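Local coordinates for resiniferatoxin-binding, phosphotriesterase-related protein (Rhodobacter sphaeroides 2.4.1, PDB 3K2G) that probably acts as a phosphoric diester hydrolase, binding two zinc ions in the TIM barrel of the phosphotriesterase family, at residues B[34-39]-B[109-114]; B[163-166]-B[171-174]. All coordinates share one frame; numbering follows the deposited sequence.

Contact 1: residues B[34-39]-B[109-114]. With ZN (zinc ion), chain I.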
loop_
_atom_site.group_PDB
_atom_site.type_symbol
_atom_site.label_atom_id
_atom_site.label_comp_id
_atom_site.label_asym_id
_atom_site.label_seq_id
_atom_site.Cartn_x
_atom_site.Cartn_y
_atom_site.Cartn_z
ATOM N N HIS B 34 -21.612 -8.369 -21.712
ATOM C CA HIS B 34 -21.953 -9.571 -20.975
ATOM C C HIS B 34 -23.229 -9.448 -20.153
ATOM O O HIS B 34 -23.209 -8.957 -19.022
ATOM C CB HIS B 34 -20.761 -9.929 -20.081
ATOM C CG HIS B 34 -20.860 -11.268 -19.429
ATOM N ND1 HIS B 34 -19.854 -12.205 -19.511
ATOM C CD2 HIS B 34 -21.821 -11.813 -18.644
ATOM C CE1 HIS B 34 -20.188 -13.270 -18.804
ATOM N NE2 HIS B 34 -21.376 -13.057 -18.267
ATOM N N GLU B 35 -24.331 -9.913 -20.727
ATOM C CA GLU B 35 -25.628 -9.863 -20.054
ATOM C C GLU B 35 -26.438 -11.107 -20.388
ATOM O O GLU B 35 -26.306 -11.670 -21.476
ATOM C CB GLU B 35 -26.434 -8.649 -20.519
ATOM C CG GLU B 35 -25.736 -7.309 -20.409
ATOM C CD GLU B 35 -25.445 -6.905 -18.972
ATOM O OE1 GLU B 35 -26.202 -7.315 -18.067
ATOM O OE2 GLU B 35 -24.462 -6.162 -18.754
ATOM N N HIS B 36 -27.274 -11.542 -19.450
ATOM C CA HIS B 36 -28.132 -12.689 -19.702
ATOM C C HIS B 36 -29.534 -12.114 -19.792
ATOM O O HIS B 36 -29.975 -11.404 -18.885
ATOM C CB HIS B 36 -28.032 -13.695 -18.561
ATOM C CG HIS B 36 -26.667 -14.280 -18.406
ATOM N ND1 HIS B 36 -26.203 -15.304 -19.201
ATOM C CD2 HIS B 36 -25.642 -13.939 -17.590
ATOM C CE1 HIS B 36 -24.949 -15.568 -18.885
ATOM N NE2 HIS B 36 -24.585 -14.753 -17.912
ATOM N N LEU B 37 -30.222 -12.401 -20.896
ATOM C CA LEU B 37 -31.570 -11.889 -21.101
ATOM C C LEU B 37 -32.618 -12.877 -20.612
ATOM O O LEU B 37 -33.716 -12.490 -20.220
ATOM C CB LEU B 37 -31.772 -11.564 -22.580
ATOM C CG LEU B 37 -30.707 -10.575 -23.065
ATOM C CD1 LEU B 37 -30.967 -10.188 -24.508
ATOM C CD2 LEU B 37 -30.717 -9.344 -22.171
ATOM N N GLN B 38 -32.245 -14.150 -20.641
ATOM C CA GLN B 38 -33.077 -15.262 -20.194
ATOM C C GLN B 38 -32.084 -16.351 -19.796
ATOM O O GLN B 38 -31.077 -16.533 -20.469
ATOM C CB GLN B 38 -33.946 -15.791 -21.343
ATOM C CG GLN B 38 -35.066 -14.877 -21.816
ATOM C CD GLN B 38 -36.178 -14.743 -20.796
ATOM O OE1 GLN B 38 -36.120 -13.898 -19.901
ATOM N NE2 GLN B 38 -37.189 -15.593 -20.913
ATOM N N ASN B 39 -32.345 -17.071 -18.713
ATOM C CA ASN B 39 -31.435 -18.139 -18.314
ATOM C C ASN B 39 -32.047 -19.024 -17.241
ATOM O O ASN B 39 -33.168 -18.791 -16.793
ATOM C CB ASN B 39 -30.106 -17.564 -17.805
ATOM C CG ASN B 39 -30.235 -16.901 -16.444
ATOM O OD1 ASN B 39 -31.334 -16.783 -15.899
ATOM N ND2 ASN B 39 -29.109 -16.457 -15.893
ATOM N N ARG B 109 -24.951 -23.578 -23.472
ATOM C CA ARG B 109 -25.554 -24.879 -23.195
ATOM C C ARG B 109 -25.462 -25.230 -21.720
ATOM O O ARG B 109 -24.381 -25.198 -21.127
ATOM C CB ARG B 109 -24.868 -25.984 -24.010
ATOM C CG ARG B 109 -24.874 -25.765 -25.511
ATOM C CD ARG B 109 -24.448 -27.024 -26.245
ATOM N NE ARG B 109 -24.302 -26.798 -27.679
ATOM C CZ ARG B 109 -24.515 -27.726 -28.606
ATOM N NH1 ARG B 109 -24.892 -28.948 -28.248
ATOM N NH2 ARG B 109 -24.343 -27.436 -29.891
ATOM N N GLY B 110 -26.605 -25.581 -21.140
ATOM C CA GLY B 110 -26.641 -25.935 -19.735
ATOM C C GLY B 110 -27.299 -24.860 -18.891
ATOM O O GLY B 110 -27.820 -25.153 -17.812
ATOM N N ILE B 111 -27.282 -23.618 -19.372
ATOM C CA ILE B 111 -27.888 -22.517 -18.627
ATOM C C ILE B 111 -29.058 -21.797 -19.301
ATOM O O ILE B 111 -29.420 -20.696 -18.893
ATOM C CB ILE B 111 -26.831 -21.462 -18.199
ATOM C CG1 ILE B 111 -26.016 -20.995 -19.409
ATOM C CG2 ILE B 111 -25.932 -22.048 -17.118
ATOM C CD1 ILE B 111 -24.987 -19.912 -19.074
ATOM N N GLY B 112 -29.639 -22.406 -20.333
ATOM C CA GLY B 112 -30.803 -21.814 -20.979
ATOM C C GLY B 112 -30.711 -20.972 -22.240
ATOM O O GLY B 112 -31.539 -20.076 -22.436
ATOM N N ARG B 113 -29.743 -21.242 -23.109
ATOM C CA ARG B 113 -29.623 -20.460 -24.337
ATOM C C ARG B 113 -30.843 -20.717 -25.221
ATOM O O ARG B 113 -31.226 -21.865 -25.434
ATOM C CB ARG B 113 -28.342 -20.837 -25.088
ATOM C CG ARG B 113 -28.118 -20.033 -26.365
ATOM C CD ARG B 113 -26.897 -20.519 -27.127
ATOM N NE ARG B 113 -27.005 -21.926 -27.507
ATOM C CZ ARG B 113 -26.107 -22.574 -28.247
ATOM N NH1 ARG B 113 -25.028 -21.940 -28.690
ATOM N NH2 ARG B 113 -26.283 -23.858 -28.539
ATOM N N ASP B 114 -31.450 -19.648 -25.728
ATOM C CA ASP B 114 -32.630 -19.769 -26.577
ATOM C C ASP B 114 -32.677 -18.697 -27.667
ATOM O O ASP B 114 -33.093 -17.565 -27.420
ATOM C CB ASP B 114 -33.899 -19.665 -25.729
ATOM C CG ASP B 114 -35.141 -20.111 -26.478
ATOM O OD1 ASP B 114 -35.288 -19.756 -27.668
ATOM O OD2 ASP B 114 -35.976 -20.814 -25.868
HETATM ZN ZN ZN I . -22.615 -14.469 -17.050
HETATM O O HOH W 1 -21.775 -15.300 -15.483
#
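N39 and G112 bring two irregular backbone segments together, their CA atoms 4.6 Å apart, and I111 O comes within 3.3 Å of N39 CA. In this TIM barrel of the phosphotriesterase family, residues 34-39 follow strand 31-32 and carry the His-X-His metal motif, while residues 109-114 belong to the loop between strand 102-105 and helix 115-125. Glycines at 110 and 112, both with positive phi, turn that loop past N39. N39 CB lies 3.4 Å from I111 O, and the backbones of I111 and D40 are hydrogen-bonded. The I111 side chain ends beside H36: its CD1 sits 4.3 Å from H36 CE1, oblique to the imidazole, and it also touches the bound dimercaptobutanediol. With CG anti to the carbonyl carbon (chi1 -63°), the H36 ring extends to the zinc ion, and its second nitrogen, ND1, is hydrogen-bonded to T107 OG1, which fixes the ring's rotation. The H34 ring lies beside its own carbonyl carbon (chi1 -170°) and delivers NE2 to the zinc ion at 2.2 Å, as H36 does with its own NE2. E177 and D304 bring two further ligands, and a water oxygen completes the set 2.0 Å from the zinc ion.

Contact 2: residues B[163-166]-B[171-174]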
loop_
_atom_site.group_PDB
_atom_site.type_symbol
_atom_site.label_atom_id
_atom_site.label_comp_id
_atom_site.label_asym_id
_atom_site.label_seq_id
_atom_site.Cartn_x
_atom_site.Cartn_y
_atom_site.Cartn_z
ATOM N N GLU B 163 -23.938 -22.825 -39.754
ATOM C CA GLU B 163 -25.271 -23.273 -40.162
ATOM C C GLU B 163 -26.433 -22.676 -39.378
ATOM O O GLU B 163 -27.246 -21.927 -39.922
ATOM C CB GLU B 163 -25.353 -24.791 -40.063
ATOM C CG GLU B 163 -24.239 -25.512 -40.786
ATOM C CD GLU B 163 -24.286 -27.003 -40.554
ATOM O OE1 GLU B 163 -25.293 -27.629 -40.950
ATOM O OE2 GLU B 163 -23.325 -27.547 -39.971
ATOM N N GLY B 164 -26.517 -23.032 -38.104
ATOM C CA GLY B 164 -27.592 -22.539 -37.266
ATOM C C GLY B 164 -27.488 -23.104 -35.870
ATOM O O GLY B 164 -26.612 -23.920 -35.595
ATOM N N THR B 165 -28.393 -22.689 -34.991
ATOM C CA THR B 165 -28.360 -23.145 -33.610
ATOM C C THR B 165 -29.711 -23.592 -33.066
ATOM O O THR B 165 -30.740 -22.996 -33.361
ATOM C CB THR B 165 -27.838 -22.031 -32.689
ATOM O OG1 THR B 165 -26.630 -21.488 -33.234
ATOM C CG2 THR B 165 -27.570 -22.579 -31.293
ATOM N N ASP B 166 -29.681 -24.643 -32.253
ATOM C CA ASP B 166 -30.880 -25.184 -31.624
ATOM C C ASP B 166 -32.081 -25.320 -32.565
ATOM O O ASP B 166 -33.193 -24.917 -32.228
ATOM C CB ASP B 166 -31.260 -24.314 -30.421
ATOM C CG ASP B 166 -31.648 -25.138 -29.209
ATOM O OD1 ASP B 166 -32.629 -25.909 -29.300
ATOM O OD2 ASP B 166 -30.969 -25.017 -28.168
ATOM N N ARG B 171 -27.235 -17.911 -36.136
ATOM C CA ARG B 171 -25.854 -18.319 -35.932
ATOM C C ARG B 171 -25.203 -17.536 -34.795
ATOM O O ARG B 171 -25.618 -16.418 -34.481
ATOM C CB ARG B 171 -25.079 -18.161 -37.242
ATOM C CG ARG B 171 -25.553 -19.144 -38.306
ATOM C CD ARG B 171 -24.849 -18.957 -39.627
ATOM N NE ARG B 171 -25.309 -17.766 -40.328
ATOM C CZ ARG B 171 -24.867 -17.390 -41.523
ATOM N NH1 ARG B 171 -23.948 -18.119 -42.148
ATOM N NH2 ARG B 171 -25.342 -16.294 -42.096
ATOM N N ILE B 172 -24.197 -18.137 -34.164
ATOM C CA ILE B 172 -23.515 -17.491 -33.049
ATOM C C ILE B 172 -22.534 -16.438 -33.533
ATOM O O ILE B 172 -22.040 -16.506 -34.657
ATOM C CB ILE B 172 -22.767 -18.515 -32.174
ATOM C CG1 ILE B 172 -21.716 -19.255 -33.009
ATOM C CG2 ILE B 172 -23.761 -19.497 -31.563
ATOM C CD1 ILE B 172 -20.847 -20.202 -32.199
ATOM N N GLY B 173 -22.260 -15.459 -32.677
ATOM C CA GLY B 173 -21.349 -14.388 -33.040
ATOM C C GLY B 173 -20.176 -14.321 -32.090
ATOM O O GLY B 173 -19.249 -13.534 -32.259
ATOM N N LEU B 174 -20.230 -15.169 -31.075
ATOM C CA LEU B 174 -19.182 -15.242 -30.073
ATOM C C LEU B 174 -19.182 -16.662 -29.550
ATOM O O LEU B 174 -20.212 -17.333 -29.540
ATOM C CB LEU B 174 -19.458 -14.247 -28.935
ATOM C CG LEU B 174 -19.090 -14.633 -27.497
ATOM C CD1 LEU B 174 -18.346 -13.503 -26.837
ATOM C CD2 LEU B 174 -20.352 -14.964 -26.713
#
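T165 OG1 faces the segment 171-174 across the loop that joins helix 150-162 to strand 175-178, hydrogen-bonded to A170 O, the carbonyl just before that segment, and packed 3.9 Å from I172 CG2 and 4.2 Å from R171 CA. The hydroxyl is thus satisfied within the loop, with these two carbons nearby. Its placement follows from chi1 of -49°, which sets OG1 anti to the carbonyl carbon and beside the backbone N, while CG2 is anti to the backbone N and beside the carbonyl carbon. The T165 and I172 side chains cross at about a right angle, so they meet through OG1 and CG2 and do not lie alongside each other.

The other half of the contact is made by the aliphatic part of R171. Its CG lies 3.6 Å from E163 O and 4.0 Å from G164 N, and CD rests 3.8 Å from the same E163 carbonyl oxygen, so the arginine stem runs across the peptide where the chain leaves helix 150-162. A bend at chi3 (-74°) turns the guanidinium group back toward the end of that helix, where NH1 makes a weak hydrogen bond to L162 O; a positive charge there would probably suit the helix's carboxyl end. G164, extended at this exit, and R171 have CA atoms 4.8 Å apart.

The contact closes the loop between helix 150-162 and strand 175-178 of the TIM barrel. I172 is buried against I157, E160 and A161 of helix 150-162 and M131 of strand 128-131, shortly before strand 175-178 begins.

How the contacts relate
Contact 1 closes before contact 2 opens along the chain, and their centres are about 14 Å apart within the same TIM barrel. Contact 1 lies at the zinc site, its centre about 10 Å from the chain centre, whereas the centre of contact 2 lies farther out, about 17 Å from the chain centre. R113 joins them: its NH2 packs 3.3 Å from T165 CG2, and both R109 and R113 form salt bridges with E160 of helix 150-162, the helix that leads into contact 2. The second connection runs through the sequence. Residues 171-174 lead directly into strand 175-178, which carries E177, a ligand of both zinc ions, so the loop of contact 2 is linked through one strand to a zinc ligand.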